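Local coordinates for leucine aminopeptidase (Legionella pneumophila, PDB 5GNE), which probably removes amino acids one at a time from the N termini of peptides, as a zinc-dependent aminopeptidase of the M28 family, at residues A[126-131]-A[194-199]; A[140-145]-A[171-176]; A[183-188]-A[227-232]; A[203-208]-A[264-269]. One frame throughout, in Å; residues are numbered along the deposited sequence.

Interaction 1 (A[126-131]-A[194-199])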
loop_
_atom_site.group_PDB
_atom_site.type_symbol
_atom_site.label_atom_id
_atom_site.label_comp_id
_atom_site.label_asym_id
_atom_site.label_seq_id
_atom_site.Cartn_x
_atom_site.Cartn_y
_atom_site.Cartn_z
ATOM N N ASN A 126 -10.277 -10.966 -11.906
ATOM C CA ASN A 126 -9.055 -10.340 -11.428
ATOM C C ASN A 126 -9.400 -8.887 -11.141
ATOM O O ASN A 126 -10.513 -8.460 -11.428
ATOM C CB ASN A 126 -7.931 -10.452 -12.466
ATOM C CG ASN A 126 -8.286 -9.786 -13.808
ATOM O OD1 ASN A 126 -8.587 -8.588 -13.858
ATOM N ND2 ASN A 126 -8.249 -10.563 -14.894
ATOM N N ARG A 127 -8.465 -8.148 -10.548
ATOM C CA ARG A 127 -8.554 -6.705 -10.360
ATOM C C ARG A 127 -7.344 -6.015 -11.035
ATOM O O ARG A 127 -6.721 -5.107 -10.469
ATOM C CB ARG A 127 -8.602 -6.362 -8.871
ATOM C CG ARG A 127 -9.777 -6.897 -8.092
ATOM C CD ARG A 127 -9.618 -6.613 -6.596
ATOM N NE ARG A 127 -9.186 -7.824 -5.899
ATOM C CZ ARG A 127 -8.038 -7.959 -5.250
ATOM N NH1 ARG A 127 -7.191 -6.961 -5.154
ATOM N NH2 ARG A 127 -7.748 -9.098 -4.667
ATOM N N SER A 128 -7.030 -6.435 -12.257
ATOM C CA SER A 128 -5.864 -5.933 -12.985
ATOM C C SER A 128 -5.982 -4.470 -13.409
ATOM O O SER A 128 -7.057 -4.012 -13.766
ATOM C CB SER A 128 -5.623 -6.799 -14.215
ATOM O OG SER A 128 -4.886 -6.094 -15.192
ATOM N N ALA A 129 -4.868 -3.744 -13.406
ATOM C CA ALA A 129 -4.894 -2.338 -13.786
ATOM C C ALA A 129 -5.265 -2.122 -15.252
ATOM O O ALA A 129 -5.596 -1.004 -15.645
ATOM C CB ALA A 129 -3.540 -1.671 -13.478
ATOM N N LYS A 130 -5.192 -3.178 -16.054
ATOM C CA LYS A 130 -5.583 -3.101 -17.458
ATOM C C LYS A 130 -7.033 -3.511 -17.708
ATOM O O LYS A 130 -7.578 -3.200 -18.767
ATOM C CB LYS A 130 -4.697 -3.989 -18.342
ATOM C CG LYS A 130 -3.233 -3.656 -18.383
ATOM C CD LYS A 130 -2.483 -4.655 -19.269
ATOM C CE LYS A 130 -1.500 -3.937 -20.202
ATOM N NZ LYS A 130 -1.003 -4.798 -21.320
ATOM N N SER A 131 -7.661 -4.218 -16.769
ATOM C CA SER A 131 -8.950 -4.838 -17.086
ATOM C C SER A 131 -10.130 -4.004 -16.597
ATOM O O SER A 131 -9.986 -3.090 -15.786
ATOM C CB SER A 131 -9.046 -6.261 -16.511
ATOM O OG SER A 131 -9.246 -6.261 -15.106
ATOM N N THR A 194 -4.449 -6.446 -8.996
ATOM C CA THR A 194 -3.785 -7.736 -9.047
ATOM C C THR A 194 -3.166 -7.953 -10.426
ATOM O O THR A 194 -3.348 -7.126 -11.307
ATOM C CB THR A 194 -4.778 -8.849 -8.737
ATOM O OG1 THR A 194 -4.067 -10.080 -8.539
ATOM C CG2 THR A 194 -5.712 -8.994 -9.900
ATOM N N LEU A 195 -2.501 -9.087 -10.647
ATOM C CA LEU A 195 -2.073 -9.448 -12.007
ATOM C C LEU A 195 -3.242 -9.818 -12.924
ATOM O O LEU A 195 -4.387 -9.888 -12.495
ATOM C CB LEU A 195 -1.072 -10.603 -11.984
ATOM C CG LEU A 195 0.298 -10.263 -11.389
ATOM C CD1 LEU A 195 1.202 -11.480 -11.490
ATOM C CD2 LEU A 195 0.925 -9.049 -12.069
ATOM N N ASP A 196 -2.931 -10.069 -14.191
ATOM C CA ASP A 196 -3.935 -10.455 -15.180
ATOM C C ASP A 196 -4.300 -11.914 -15.041
ATOM O O ASP A 196 -3.609 -12.676 -14.363
ATOM C CB ASP A 196 -3.432 -10.218 -16.601
ATOM C CG ASP A 196 -3.210 -8.758 -16.898
ATOM O OD1 ASP A 196 -4.212 -8.018 -16.995
ATOM O OD2 ASP A 196 -2.029 -8.360 -17.035
ATOM N N GLY A 197 -5.384 -12.292 -15.710
ATOM C CA GLY A 197 -5.832 -13.665 -15.739
ATOM C C GLY A 197 -6.791 -13.963 -14.612
ATOM O O GLY A 197 -7.668 -13.160 -14.287
ATOM N N ASN A 198 -6.631 -15.135 -14.017
ATOM C CA ASN A 198 -7.462 -15.516 -12.894
ATOM C C ASN A 198 -6.738 -15.338 -11.554
ATOM O O ASN A 198 -5.960 -16.189 -11.114
ATOM C CB ASN A 198 -7.928 -16.942 -13.063
ATOM C CG ASN A 198 -8.672 -17.430 -11.858
ATOM O OD1 ASN A 198 -9.681 -16.846 -11.465
ATOM N ND2 ASN A 198 -8.188 -18.513 -11.261
ATOM N N MET A 199 -7.013 -14.213 -10.910
ATOM C CA MET A 199 -6.276 -13.783 -9.725
ATOM C C MET A 199 -7.229 -13.231 -8.687
ATOM O O MET A 199 -7.593 -12.055 -8.725
ATOM C CB MET A 199 -5.240 -12.724 -10.095
ATOM C CG MET A 199 -4.211 -13.173 -11.113
ATOM S SD MET A 199 -2.938 -14.216 -10.384
ATOM C CE MET A 199 -2.099 -14.789 -11.855
#

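Interaction 2 (A[140-145]-A[171-176])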
loop_
_atom_site.group_PDB
_atom_site.type_symbol
_atom_site.label_atom_id
_atom_site.label_comp_id
_atom_site.label_asym_id
_atom_site.label_seq_id
_atom_site.Cartn_x
_atom_site.Cartn_y
_atom_site.Cartn_z
ATOM N N TRP A 140 -15.928 0.681 -7.143
ATOM C CA TRP A 140 -16.565 0.083 -5.978
ATOM C C TRP A 140 -16.057 0.699 -4.663
ATOM O O TRP A 140 -16.835 1.135 -3.811
ATOM C CB TRP A 140 -16.352 -1.428 -5.999
ATOM C CG TRP A 140 -17.072 -2.132 -4.914
ATOM C CD1 TRP A 140 -18.394 -2.486 -4.902
ATOM C CD2 TRP A 140 -16.521 -2.592 -3.677
ATOM N NE1 TRP A 140 -18.697 -3.132 -3.735
ATOM C CE2 TRP A 140 -17.571 -3.206 -2.958
ATOM C CE3 TRP A 140 -15.243 -2.544 -3.104
ATOM C CZ2 TRP A 140 -17.386 -3.773 -1.696
ATOM C CZ3 TRP A 140 -15.059 -3.101 -1.842
ATOM C CH2 TRP A 140 -16.127 -3.705 -1.151
ATOM N N PHE A 141 -14.742 0.721 -4.510
ATOM C CA PHE A 141 -14.119 1.223 -3.305
ATOM C C PHE A 141 -14.561 2.642 -3.009
ATOM O O PHE A 141 -14.950 2.954 -1.881
ATOM C CB PHE A 141 -12.592 1.167 -3.445
ATOM C CG PHE A 141 -11.846 1.722 -2.270
ATOM C CD1 PHE A 141 -11.506 3.070 -2.223
ATOM C CD2 PHE A 141 -11.459 0.892 -1.232
ATOM C CE1 PHE A 141 -10.817 3.595 -1.149
ATOM C CE2 PHE A 141 -10.753 1.386 -0.153
ATOM C CZ PHE A 141 -10.429 2.754 -0.104
ATOM N N LYS A 142 -14.547 3.486 -4.042
ATOM C CA LYS A 142 -14.902 4.899 -3.891
ATOM C C LYS A 142 -16.322 5.001 -3.371
ATOM O O LYS A 142 -16.626 5.761 -2.452
ATOM C CB LYS A 142 -14.762 5.656 -5.217
ATOM C CG LYS A 142 -14.803 7.179 -5.033
ATOM C CD LYS A 142 -15.044 7.952 -6.324
ATOM C CE LYS A 142 -15.088 9.452 -6.051
ATOM N NZ LYS A 142 -16.391 9.871 -5.441
ATOM N N GLN A 143 -17.194 4.235 -3.992
ATOM C CA GLN A 143 -18.600 4.258 -3.643
ATOM C C GLN A 143 -18.845 3.703 -2.238
ATOM O O GLN A 143 -19.734 4.187 -1.533
ATOM C CB GLN A 143 -19.387 3.503 -4.705
ATOM C CG GLN A 143 -20.700 2.955 -4.259
ATOM C CD GLN A 143 -21.249 2.014 -5.291
ATOM O OE1 GLN A 143 -21.582 2.426 -6.402
ATOM N NE2 GLN A 143 -21.300 0.728 -4.955
ATOM N N GLN A 144 -18.058 2.707 -1.819
ATOM C CA GLN A 144 -18.149 2.205 -0.434
ATOM C C GLN A 144 -17.840 3.317 0.569
ATOM O O GLN A 144 -18.445 3.399 1.634
ATOM C CB GLN A 144 -17.199 1.036 -0.183
ATOM C CG GLN A 144 -17.464 -0.199 -0.996
ATOM C CD GLN A 144 -18.821 -0.802 -0.715
ATOM O OE1 GLN A 144 -19.694 -0.784 -1.576
ATOM N NE2 GLN A 144 -19.008 -1.329 0.494
ATOM N N PHE A 145 -16.901 4.184 0.215
ATOM C CA PHE A 145 -16.561 5.287 1.096
ATOM C C PHE A 145 -17.681 6.318 1.076
ATOM O O PHE A 145 -18.201 6.689 2.128
ATOM C CB PHE A 145 -15.239 5.946 0.683
ATOM C CG PHE A 145 -14.849 7.114 1.553
ATOM C CD1 PHE A 145 -14.107 6.913 2.707
ATOM C CD2 PHE A 145 -15.243 8.413 1.231
ATOM C CE1 PHE A 145 -13.754 7.996 3.524
ATOM C CE2 PHE A 145 -14.893 9.495 2.039
ATOM C CZ PHE A 145 -14.154 9.284 3.185
ATOM N N PRO A 171 -7.854 3.641 -12.014
ATOM C CA PRO A 171 -7.371 4.792 -11.249
ATOM C C PRO A 171 -7.138 4.428 -9.792
ATOM O O PRO A 171 -7.678 3.416 -9.316
ATOM C CB PRO A 171 -8.529 5.780 -11.350
ATOM C CG PRO A 171 -9.703 4.902 -11.349
ATOM C CD PRO A 171 -9.322 3.615 -12.064
ATOM N N SER A 172 -6.372 5.250 -9.088
ATOM C CA SER A 172 -6.293 5.140 -7.644
ATOM C C SER A 172 -7.485 5.865 -7.024
ATOM O O SER A 172 -8.069 6.739 -7.657
ATOM C CB SER A 172 -4.984 5.755 -7.152
ATOM O OG SER A 172 -3.908 4.912 -7.478
ATOM N N VAL A 173 -7.790 5.576 -5.764
ATOM C CA VAL A 173 -8.854 6.282 -5.080
ATOM C C VAL A 173 -8.366 6.819 -3.753
ATOM O O VAL A 173 -7.906 6.061 -2.896
ATOM C CB VAL A 173 -10.048 5.369 -4.824
ATOM C CG1 VAL A 173 -11.157 6.145 -4.113
ATOM C CG2 VAL A 173 -10.540 4.735 -6.131
ATOM N N VAL A 174 -8.481 8.136 -3.589
ATOM C CA VAL A 174 -8.087 8.828 -2.375
ATOM C C VAL A 174 -9.360 9.274 -1.656
ATOM O O VAL A 174 -10.220 9.911 -2.261
ATOM C CB VAL A 174 -7.202 10.057 -2.703
ATOM C CG1 VAL A 174 -6.815 10.849 -1.437
ATOM C CG2 VAL A 174 -5.963 9.626 -3.453
ATOM N N THR A 175 -9.492 8.920 -0.377
ATOM C CA THR A 175 -10.603 9.388 0.451
ATOM C C THR A 175 -10.032 9.983 1.726
ATOM O O THR A 175 -8.898 9.668 2.101
ATOM C CB THR A 175 -11.560 8.287 0.830
ATOM O OG1 THR A 175 -10.954 7.472 1.844
ATOM C CG2 THR A 175 -11.928 7.455 -0.393
ATOM N N VAL A 176 -10.785 10.886 2.352
ATOM C CA VAL A 176 -10.326 11.531 3.570
ATOM C C VAL A 176 -11.478 11.811 4.498
ATOM O O VAL A 176 -12.526 12.285 4.077
ATOM C CB VAL A 176 -9.567 12.875 3.292
ATOM C CG1 VAL A 176 -10.401 13.831 2.466
ATOM C CG2 VAL A 176 -9.151 13.538 4.606
#

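Interaction 3 (A[183-188]-A[227-232]). With SO4 (sulfate ion), chain E.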
loop_
_atom_site.group_PDB
_atom_site.type_symbol
_atom_site.label_atom_id
_atom_site.label_comp_id
_atom_site.label_asym_id
_atom_site.label_seq_id
_atom_site.Cartn_x
_atom_site.Cartn_y
_atom_site.Cartn_z
ATOM N N GLY A 183 -3.624 20.584 10.580
ATOM C CA GLY A 183 -2.468 19.747 10.827
ATOM C C GLY A 183 -2.060 18.753 9.763
ATOM O O GLY A 183 -2.676 18.623 8.699
ATOM N N GLU A 184 -1.022 18.000 10.080
ATOM C CA GLU A 184 -0.517 17.045 9.126
ATOM C C GLU A 184 -1.401 15.825 9.181
ATOM O O GLU A 184 -1.876 15.410 10.235
ATOM C CB GLU A 184 0.927 16.666 9.429
ATOM C CG GLU A 184 1.915 17.817 9.456
ATOM C CD GLU A 184 3.279 17.372 9.937
ATOM O OE1 GLU A 184 4.188 17.239 9.091
ATOM O OE2 GLU A 184 3.441 17.151 11.159
ATOM N N ALA A 185 -1.654 15.275 8.013
ATOM C CA ALA A 185 -2.608 14.207 7.882
ATOM C C ALA A 185 -1.998 12.845 8.245
ATOM O O ALA A 185 -0.776 12.677 8.345
ATOM C CB ALA A 185 -3.167 14.189 6.471
ATOM N N ILE A 186 -2.879 11.873 8.427
ATOM C CA ILE A 186 -2.473 10.502 8.571
ATOM C C ILE A 186 -2.959 9.809 7.329
ATOM O O ILE A 186 -4.031 10.112 6.851
ATOM C CB ILE A 186 -3.035 9.872 9.834
ATOM C CG1 ILE A 186 -2.441 10.585 11.038
ATOM C CG2 ILE A 186 -2.653 8.405 9.935
ATOM C CD1 ILE A 186 -3.246 10.325 12.260
ATOM N N VAL A 187 -2.123 8.946 6.760
ATOM C CA VAL A 187 -2.485 8.209 5.564
ATOM C C VAL A 187 -2.475 6.696 5.822
ATOM O O VAL A 187 -1.495 6.134 6.355
ATOM C CB VAL A 187 -1.546 8.543 4.389
ATOM C CG1 VAL A 187 -1.857 7.671 3.192
ATOM C CG2 VAL A 187 -1.655 10.012 4.017
ATOM N N ILE A 188 -3.561 6.056 5.426
ATOM C CA ILE A 188 -3.678 4.614 5.364
ATOM C C ILE A 188 -3.837 4.213 3.898
ATOM O O ILE A 188 -4.679 4.786 3.179
ATOM C CB ILE A 188 -4.931 4.081 6.128
ATOM C CG1 ILE A 188 -5.155 4.836 7.438
ATOM C CG2 ILE A 188 -4.832 2.573 6.320
ATOM C CD1 ILE A 188 -4.023 4.659 8.422
ATOM N N ASN A 227 -8.360 14.968 15.449
ATOM C CA ASN A 227 -7.879 16.322 15.261
ATOM C C ASN A 227 -7.038 16.519 14.001
ATOM O O ASN A 227 -6.484 17.593 13.794
ATOM C CB ASN A 227 -7.066 16.754 16.482
ATOM C CG ASN A 227 -7.892 16.816 17.750
ATOM O OD1 ASN A 227 -9.090 17.109 17.722
ATOM N ND2 ASN A 227 -7.253 16.562 18.875
ATOM N N ARG A 228 -6.966 15.490 13.158
ATOM C CA ARG A 228 -6.201 15.541 11.912
ATOM C C ARG A 228 -7.062 14.913 10.845
ATOM O O ARG A 228 -7.836 14.024 11.162
ATOM C CB ARG A 228 -4.919 14.727 12.004
ATOM C CG ARG A 228 -4.166 14.898 13.274
ATOM C CD ARG A 228 -2.911 14.012 13.306
ATOM N NE ARG A 228 -1.976 14.631 14.236
ATOM C CZ ARG A 228 -1.321 15.758 13.994
ATOM N NH1 ARG A 228 -1.450 16.376 12.833
ATOM N NH2 ARG A 228 -0.522 16.248 14.908
ATOM N N PRO A 229 -6.876 15.298 9.575
ATOM C CA PRO A 229 -7.458 14.501 8.491
ATOM C C PRO A 229 -6.859 13.090 8.455
ATOM O O PRO A 229 -5.649 12.935 8.643
ATOM C CB PRO A 229 -7.072 15.263 7.231
ATOM C CG PRO A 229 -6.591 16.613 7.717
ATOM C CD PRO A 229 -6.032 16.388 9.069
ATOM N N ILE A 230 -7.698 12.099 8.167
ATOM C CA ILE A 230 -7.258 10.741 7.955
ATOM C C ILE A 230 -7.568 10.369 6.529
ATOM O O ILE A 230 -8.706 10.450 6.104
ATOM C CB ILE A 230 -7.986 9.746 8.879
ATOM C CG1 ILE A 230 -7.982 10.264 10.307
ATOM C CG2 ILE A 230 -7.343 8.358 8.776
ATOM C CD1 ILE A 230 -6.606 10.608 10.852
ATOM N N TYR A 231 -6.564 9.926 5.795
ATOM C CA TYR A 231 -6.785 9.468 4.435
ATOM C C TYR A 231 -6.872 7.959 4.350
ATOM O O TYR A 231 -6.116 7.211 5.010
ATOM C CB TYR A 231 -5.666 9.953 3.496
ATOM C CG TYR A 231 -5.718 11.419 3.164
ATOM C CD1 TYR A 231 -5.176 12.370 4.022
ATOM C CD2 TYR A 231 -6.290 11.852 1.968
ATOM C CE1 TYR A 231 -5.229 13.735 3.707
ATOM C CE2 TYR A 231 -6.341 13.204 1.646
ATOM C CZ TYR A 231 -5.811 14.136 2.525
ATOM O OH TYR A 231 -5.855 15.471 2.216
ATOM N N PHE A 232 -7.784 7.496 3.519
ATOM C CA PHE A 232 -7.793 6.088 3.200
ATOM C C PHE A 232 -7.638 5.978 1.699
ATOM O O PHE A 232 -8.376 6.613 0.953
ATOM C CB PHE A 232 -9.063 5.411 3.684
ATOM C CG PHE A 232 -9.263 5.503 5.173
ATOM C CD1 PHE A 232 -9.901 6.608 5.730
ATOM C CD2 PHE A 232 -8.827 4.490 6.012
ATOM C CE1 PHE A 232 -10.087 6.699 7.101
ATOM C CE2 PHE A 232 -9.006 4.575 7.372
ATOM C CZ PHE A 232 -9.641 5.677 7.921
HETATM S S SO4 E . 0.898 19.217 13.511
HETATM O O1 SO4 E . -0.116 19.698 14.451
HETATM O O2 SO4 E . 1.637 18.085 14.080
HETATM O O3 SO4 E . 0.257 18.816 12.265
HETATM O O4 SO4 E . 1.822 20.311 13.222
#

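Interaction 4 (A[203-208]-A[264-269]). With ZN (zinc ion), chain D.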
loop_
_atom_site.group_PDB
_atom_site.type_symbol
_atom_site.label_atom_id
_atom_site.label_comp_id
_atom_site.label_asym_id
_atom_site.label_seq_id
_atom_site.Cartn_x
_atom_site.Cartn_y
_atom_site.Cartn_z
ATOM N N ASP A 203 -5.186 -12.641 -0.296
ATOM C CA ASP A 203 -4.214 -12.061 0.624
ATOM C C ASP A 203 -3.500 -10.886 -0.033
ATOM O O ASP A 203 -3.298 -9.864 0.597
ATOM C CB ASP A 203 -3.171 -13.076 1.053
ATOM C CG ASP A 203 -2.287 -12.561 2.171
ATOM O OD1 ASP A 203 -2.831 -11.850 3.041
ATOM O OD2 ASP A 203 -1.060 -12.858 2.193
ATOM N N ASP A 204 -3.125 -11.023 -1.305
ATOM C CA ASP A 204 -2.455 -9.926 -1.986
ATOM C C ASP A 204 -3.462 -8.855 -2.301
ATOM O O ASP A 204 -3.931 -8.675 -3.423
ATOM C CB ASP A 204 -1.701 -10.337 -3.227
ATOM C CG ASP A 204 -0.546 -9.406 -3.488
ATOM O OD1 ASP A 204 -0.543 -8.335 -2.859
ATOM O OD2 ASP A 204 0.357 -9.705 -4.289
ATOM N N ASP A 205 -3.831 -8.296 -1.160
ATOM C CA ASP A 205 -4.498 -7.072 -0.829
ATOM C C ASP A 205 -5.945 -6.825 -1.055
ATOM O O ASP A 205 -6.390 -5.690 -0.912
ATOM C CB ASP A 205 -3.684 -5.928 -1.358
ATOM C CG ASP A 205 -2.991 -5.239 -0.213
ATOM O OD1 ASP A 205 -2.953 -5.901 0.858
ATOM O OD2 ASP A 205 -2.561 -4.083 -0.329
ATOM N N SER A 206 -6.709 -7.877 -1.281
ATOM C CA SER A 206 -8.086 -7.760 -0.851
ATOM C C SER A 206 -8.010 -7.537 0.665
ATOM O O SER A 206 -8.651 -6.633 1.214
ATOM C CB SER A 206 -8.897 -9.014 -1.156
ATOM O OG SER A 206 -10.251 -8.801 -0.807
ATOM N N SER A 207 -7.159 -8.326 1.325
ATOM C CA SER A 207 -7.002 -8.230 2.774
ATOM C C SER A 207 -6.724 -6.789 3.224
ATOM O O SER A 207 -7.500 -6.220 4.018
ATOM C CB SER A 207 -5.918 -9.195 3.278
ATOM O OG SER A 207 -4.603 -8.834 2.889
ATOM N N GLY A 208 -5.631 -6.205 2.722
ATOM C CA GLY A 208 -5.307 -4.841 3.070
ATOM C C GLY A 208 -6.450 -3.868 2.841
ATOM O O GLY A 208 -6.796 -3.087 3.727
ATOM N N GLN A 264 1.105 1.289 5.401
ATOM C CA GLN A 264 0.845 0.462 4.232
ATOM C C GLN A 264 0.370 -0.894 4.650
ATOM O O GLN A 264 1.012 -1.582 5.468
ATOM C CB GLN A 264 2.087 0.330 3.362
ATOM C CG GLN A 264 1.956 -0.643 2.221
ATOM C CD GLN A 264 1.058 -0.195 1.090
ATOM O OE1 GLN A 264 0.441 0.870 1.139
ATOM N NE2 GLN A 264 0.981 -1.034 0.038
ATOM N N LEU A 265 -0.754 -1.285 4.072
ATOM C CA LEU A 265 -1.344 -2.580 4.317
ATOM C C LEU A 265 -1.259 -3.402 3.052
ATOM O O LEU A 265 -2.096 -3.271 2.165
ATOM C CB LEU A 265 -2.793 -2.409 4.758
ATOM C CG LEU A 265 -2.938 -1.689 6.108
ATOM C CD1 LEU A 265 -4.360 -1.209 6.321
ATOM C CD2 LEU A 265 -2.516 -2.627 7.263
ATOM N N ASP A 266 -0.255 -4.257 2.971
ATOM C CA ASP A 266 -0.116 -5.146 1.844
ATOM C C ASP A 266 0.055 -6.579 2.388
ATOM O O ASP A 266 1.093 -6.919 2.955
ATOM C CB ASP A 266 1.060 -4.663 0.998
ATOM C CG ASP A 266 1.079 -5.247 -0.379
ATOM O OD1 ASP A 266 0.231 -6.110 -0.687
ATOM O OD2 ASP A 266 1.935 -4.800 -1.172
ATOM N N GLN A 267 -0.947 -7.422 2.128
ATOM C CA GLN A 267 -1.076 -8.769 2.723
ATOM C C GLN A 267 -1.239 -8.732 4.231
ATOM O O GLN A 267 -0.258 -8.755 4.981
ATOM C CB GLN A 267 0.094 -9.658 2.358
ATOM C CG GLN A 267 0.122 -9.936 0.894
ATOM C CD GLN A 267 1.466 -10.416 0.446
ATOM O OE1 GLN A 267 1.958 -11.436 0.922
ATOM N NE2 GLN A 267 2.072 -9.689 -0.475
ATOM N N ALA A 268 -2.490 -8.581 4.657
ATOM C CA ALA A 268 -2.828 -8.543 6.077
ATOM C C ALA A 268 -3.643 -9.745 6.561
ATOM O O ALA A 268 -4.298 -9.656 7.603
ATOM C CB ALA A 268 -3.571 -7.276 6.382
ATOM N N GLY A 269 -3.673 -10.831 5.790
ATOM C CA GLY A 269 -4.633 -11.879 6.079
ATOM C C GLY A 269 -4.233 -13.339 6.083
ATOM O O GLY A 269 -5.060 -14.200 6.371
HETATM ZN ZN ZN D . 0.811 -6.566 -2.533
#

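Interaction 1 (A[126-131]-A[194-199])
Asn-126 and Ser-128 meet Gly-197 and Asp-196 in a polar loop-to-loop contact, where the link between helices 111-123 and 132-151 lies against the loop that leads from strand 185-191 to helix 202-221 of the M28 peptidase fold. An Asx turn and an ST turn shape the 126-131 side. OD1 of Asn-126 takes the backbone N of Ser-128 at 3.1 Å, from above the carbonyl plane, and the OG of Ser-131 in that plane. With its oxygen gripped twice, the amide is fixed in rotation and its other end faces across: ND2 gives a nearly straight bond (167°) to a lone pair of Gly-197 O at 2.7 Å, the acceptor lying in the amide plane. Asn-126 CB rests on CG2 of Thr-194 at 3.7 Å, and further along the N of Thr-194 donates to Arg-127 O. The guanidinium of Arg-127 instead spans the two ends of this loop, binding the carbonyls of Ile-192 after the strand and of Pro-200 and Gly-201 before the helix. Pointing away from 126-131, Leu-195 comes close to the zinc ligands Glu-239 and His-344, which puts the contact beside the two-zinc site. The OG of Ser-128 stands anti to its own backbone N (chi1 157°), accepts from Lys-130 N, and donates to Asp-196 OD1. That carboxylate, whose OD2 pairs with Arg-240, receives the hydroxyl from above its plane, 2.7 Å from Ser-128 OG to Asp-196 OD1.

Interaction 2 (A[140-145]-A[171-176])
Val-173 is the first residue of strand 171-176 to meet helix 140-145, and its CG1 does the touching. Anti to the backbone N (chi1 -180°), this methyl reaches the edge of the Phe-141 ring, close to the ring plane, 3.6 Å from CD1. It also lies 3.8 Å from CB of Lys-142, whose chain crosses the valine at about a right angle before its amino group goes on to Ser-159 and Asp-146. The next residue, Val-174, directs its side chain to the other side of the sheet, toward helix 243-254. Helix and strand run almost in the same direction, 13° apart with axes 8.8 Å from each other, the helix belonging to a layer that covers one face of the central mixed sheet in the alpha/beta/alpha sandwich. Thr-175 then lies over the Phe-145 ring in a CH-pi contact: CB sits 3.3 Å from the ring centroid and only 7° off the normal. On the same face OG1 is 3.3 Å from Phe-145 CE1, and this buried hydroxyl is satisfied by the carbonyl of Phe-232 on the neighbouring strand. At Val-176 the backbone takes over, its O lying near the plane of the Phe-145 ring at the edge, 3.5 Å from CZ.

Interaction 3 (A[183-188]-A[227-232])
NH1 of Arg-228 is held by two acceptors, the carbonyl O of Glu-184 at 2.8 Å and O3 of a sulfate ion. The carbonyl offers a lone pair in its plane but lies tilted from the guanidinium plane, and the bond is bent (137°); the one to the sulfate is almost straight (173°). The same sulfate oxygen takes the backbone N of Glu-184 at 2.7 Å, while NH2 of Arg-228 reaches sulfate O2. The anion, probably from the crystallisation liquor, thus bridges the two chain segments where the strands begin. Beyond it the backbones join as parallel strands: Ile-186 N donates to Pro-229 O, Tyr-231 N to Ile-186 O, and Ile-188 N to Tyr-231 O. On one side of the sheet, Ile-186 CD1 lies alongside Ile-230 CD1 at 3.7 Å. Next to them, CG1 of Ile-188 packs 3.9 Å from CE2 of Phe-232. On the other, the edge of the Tyr-231 ring meets CB of Ala-185 at 3.5 Å from CE1. The two strands are the beta arms of a beta-alpha-beta crossover through helix 202-221. That helix and helix 355-373 pack on the isoleucine and Phe-232 side; strands 170-177 and 259-264 flank the pair, and Phe-252 of helix 243-254 meets Tyr-231 edge-to-face.

Interaction 4 (A[203-208]-A[264-269])
Asp-204 and Asp-266 share a zinc ion, the metal contact that joins the helix start 203-208 to the loop 264-269. OD1 of Asp-204 binds it at 2.2 Å, whereas Asp-266 chelates it unevenly, OD1 at 2.0 Å and OD2 at 2.5 Å. The two carboxylate planes are 31° apart, and His-191 completes the site. Ser-316 also donates to Asp-266 OD2. Asp-204 is the bridging aspartate of the two-zinc centre of M28 peptidases, for it also serves the second zinc ion, with Glu-239 and His-344. Hydrogen bonds form a second shell, three side chains of the helix start taking successive backbone N atoms of the loop. Gln-267 N gives to Asp-205 OD1 at 2.8 Å from above the carboxylate plane, Ala-268 N to Ser-207 OG at 2.8 Å, and Gly-269 N to Asp-203 OD1 at 3.1 Å. Ser-207 OG, at chi1 69° between its backbone N and carbonyl carbon, in turn donates to Asp-203 O. Packing adds Gln-267, whose CB and CG lie against Asp-203 OD2, an oxygen hydrogen-bonded by Asn-340 ND2, and Gly-208, whose CA is 3.7 Å from Leu-265 O.

Overall arrangement
From the N terminus, the chain enters interaction 1 at 126-131 and returns to close it at 194-199; within that span helix 132-151 packs on strand 170-177, so interaction 2 is nested in interaction 1. Interaction 3 opens at 183-188, before interaction 1 has closed, and closes at 227-232, so these two cross. It crosses interaction 4 as well, which begins at 203-208 and closes last, at 264-269. Interactions 2 and 3 meet in the central sheet, where Thr-175 O lies beside Phe-232 N. Ile-188 touches Leu-265, linking interactions 3 and 4, and Arg-127 of interaction 1 packs on Ser-206, linking these loops to the zinc-binding helix start.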